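Local coordinates for protein mitochondrial enolase superfamily member 1 (Homo sapiens, PDB 4A35) that catalyses the magnesium-dependent dehydration of L-fuconate to 2-keto-3-deoxy-L-fuconate, a step in L-fucose catabolism, at residues R13-F17 with G60-E64. Numbering follows the deposited sequence.
Sequences RDVRF and GKGTE. With EDO (1,2-ethanediol), chain D.
The guanidinium of Arg-16 pairs with two carboxylates while one face lies over Gly-60 O and Thr-63 OG1. Asp-14 and Arg-16, two apart on extended strand 7-16 and so on one face, both point toward 60-64; Asp-14 CA lies 6.1 Å from Thr-63 CA, and Arg-16 CA 6.2 Å from Gly-60 CA. With Asp-14 chi1 t and Arg-16 m, t, t, a bidentate salt bridge forms: Arg-16 NE to Asp-14 OD1 2.7 Å, NH2 to OD2 2.8 Å. Arg-16 NH2 also reaches Glu-64 OE1 (3.0 Å, weak hydrogen bond within a salt bridge). A type II turn from Gly-60 to Thr-63 leads into helix 63-73. At Gly-60 (118/-96) and N-cap Gly-62 (103/-11), the turn's third residue, phi is positive and a CB would jam against the preceding carbonyl O. Gly-60 O accepts from Thr-63 N (3.1 Å) and OG1 (2.7 Å), and Thr-58 also bonds this hydroxyl. Glu-64, chi1 p, folds back so that OE1 weakly accepts Gly-62 N (3.0 Å). Arg-16 NH1 donates to O1 of an ethanediol, probably from crystallisation liquor (2.9 Å). Shared Arg-16 NH2 thus screens repulsion between Asp-14 OD2 and Glu-64 OE1, 4.5 Å apart, joining the enolase-type N-terminal domain's first strand to its first helix.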
loop_
_atom_site.group_PDB
_atom_site.type_symbol
_atom_site.label_atom_id
_atom_site.label_comp_id
_atom_site.label_asym_id
_atom_site.label_seq_id
_atom_site.Cartn_x
_atom_site.Cartn_y
_atom_site.Cartn_z
ATOM N N ARG A 13 -15.986 15.764 0.269
ATOM C CA ARG A 13 -17.121 15.251 -0.470
ATOM C C ARG A 13 -16.683 14.253 -1.526
ATOM O O ARG A 13 -15.619 14.375 -2.121
ATOM C CB ARG A 13 -17.908 16.429 -1.093
ATOM C CG ARG A 13 -18.653 17.313 -0.019
ATOM C CD ARG A 13 -19.217 18.561 -0.671
ATOM N NE ARG A 13 -18.111 19.500 -0.959
ATOM C CZ ARG A 13 -18.245 20.700 -1.501
ATOM N NH1 ARG A 13 -19.448 21.127 -1.916
ATOM N NH2 ARG A 13 -17.172 21.475 -1.682
ATOM N N ASP A 14 -17.542 13.272 -1.761
ATOM C CA ASP A 14 -17.382 12.184 -2.727
ATOM C C ASP A 14 -17.952 12.695 -4.056
ATOM O O ASP A 14 -19.165 12.875 -4.153
ATOM C CB ASP A 14 -18.170 10.959 -2.183
ATOM C CG ASP A 14 -18.007 9.680 -2.962
ATOM O OD1 ASP A 14 -17.604 9.752 -4.163
ATOM O OD2 ASP A 14 -18.345 8.595 -2.401
ATOM N N VAL A 15 -17.078 13.011 -5.057
ATOM C CA VAL A 15 -17.503 13.571 -6.352
ATOM C C VAL A 15 -17.212 12.547 -7.442
ATOM O O VAL A 15 -16.085 12.080 -7.528
ATOM C CB VAL A 15 -16.812 14.941 -6.643
ATOM C CG1 VAL A 15 -17.393 15.610 -7.883
ATOM C CG2 VAL A 15 -16.923 15.872 -5.436
ATOM N N ARG A 16 -18.213 12.166 -8.247
ATOM C CA ARG A 16 -17.989 11.124 -9.235
ATOM C C ARG A 16 -18.535 11.501 -10.565
ATOM O O ARG A 16 -19.637 12.023 -10.667
ATOM C CB ARG A 16 -18.639 9.773 -8.775
ATOM C CG ARG A 16 -18.121 9.274 -7.406
ATOM C CD ARG A 16 -18.704 7.908 -7.058
ATOM N NE ARG A 16 -18.397 7.599 -5.658
ATOM C CZ ARG A 16 -18.484 6.393 -5.109
ATOM N NH1 ARG A 16 -18.846 5.344 -5.844
ATOM N NH2 ARG A 16 -18.187 6.222 -3.835
ATOM N N PHE A 17 -17.709 11.283 -11.603
ATOM C CA PHE A 17 -18.110 11.550 -12.970
ATOM C C PHE A 17 -18.383 10.201 -13.647
ATOM O O PHE A 17 -17.549 9.287 -13.602
ATOM C CB PHE A 17 -17.075 12.434 -13.721
ATOM C CG PHE A 17 -16.866 13.773 -13.028
ATOM C CD1 PHE A 17 -17.677 14.867 -13.329
ATOM C CD2 PHE A 17 -15.893 13.919 -12.031
ATOM C CE1 PHE A 17 -17.532 16.087 -12.644
ATOM C CE2 PHE A 17 -15.744 15.141 -11.344
ATOM C CZ PHE A 17 -16.567 16.214 -11.653
ATOM N N GLY A 60 -14.027 5.651 -8.951
ATOM C CA GLY A 60 -15.435 5.549 -8.624
ATOM C C GLY A 60 -15.656 4.832 -7.319
ATOM O O GLY A 60 -15.559 5.452 -6.250
ATOM N N LYS A 61 -15.925 3.508 -7.380
ATOM C CA LYS A 61 -16.091 2.761 -6.154
ATOM C C LYS A 61 -14.807 2.899 -5.315
ATOM O O LYS A 61 -13.714 2.850 -5.848
ATOM C CB LYS A 61 -16.380 1.270 -6.439
ATOM C CG LYS A 61 -17.752 1.040 -7.098
ATOM C CD LYS A 61 -17.821 -0.414 -7.471
ATOM C CE LYS A 61 -18.991 -0.821 -8.310
ATOM N NZ LYS A 61 -18.570 -0.997 -9.722
ATOM N N GLY A 62 -14.980 3.125 -4.032
ATOM C CA GLY A 62 -13.866 3.285 -3.093
ATOM C C GLY A 62 -13.617 4.716 -2.728
ATOM O O GLY A 62 -12.921 4.983 -1.748
ATOM N N THR A 63 -14.255 5.675 -3.454
ATOM C CA THR A 63 -14.087 7.094 -3.122
ATOM C C THR A 63 -14.612 7.350 -1.696
ATOM O O THR A 63 -13.993 8.125 -0.971
ATOM C CB THR A 63 -14.818 8.031 -4.140
ATOM O OG1 THR A 63 -14.360 7.745 -5.489
ATOM C CG2 THR A 63 -14.510 9.506 -3.840
ATOM N N GLU A 64 -15.732 6.683 -1.311
ATOM C CA GLU A 64 -16.310 6.830 0.035
ATOM C C GLU A 64 -15.286 6.350 1.128
ATOM O O GLU A 64 -15.295 6.865 2.249
ATOM C CB GLU A 64 -17.663 6.102 0.131
ATOM C CG GLU A 64 -17.593 4.576 0.282
ATOM C CD GLU A 64 -17.288 3.750 -0.953
ATOM O OE1 GLU A 64 -16.860 4.318 -1.984
ATOM O OE2 GLU A 64 -17.334 2.497 -0.837
HETATM C C1 EDO D . -21.001 5.265 -8.882
HETATM O O1 EDO D . -19.594 5.157 -8.636
HETATM C C2 EDO D . -21.800 4.103 -8.205
HETATM O O2 EDO D . -21.039 2.894 -8.154
#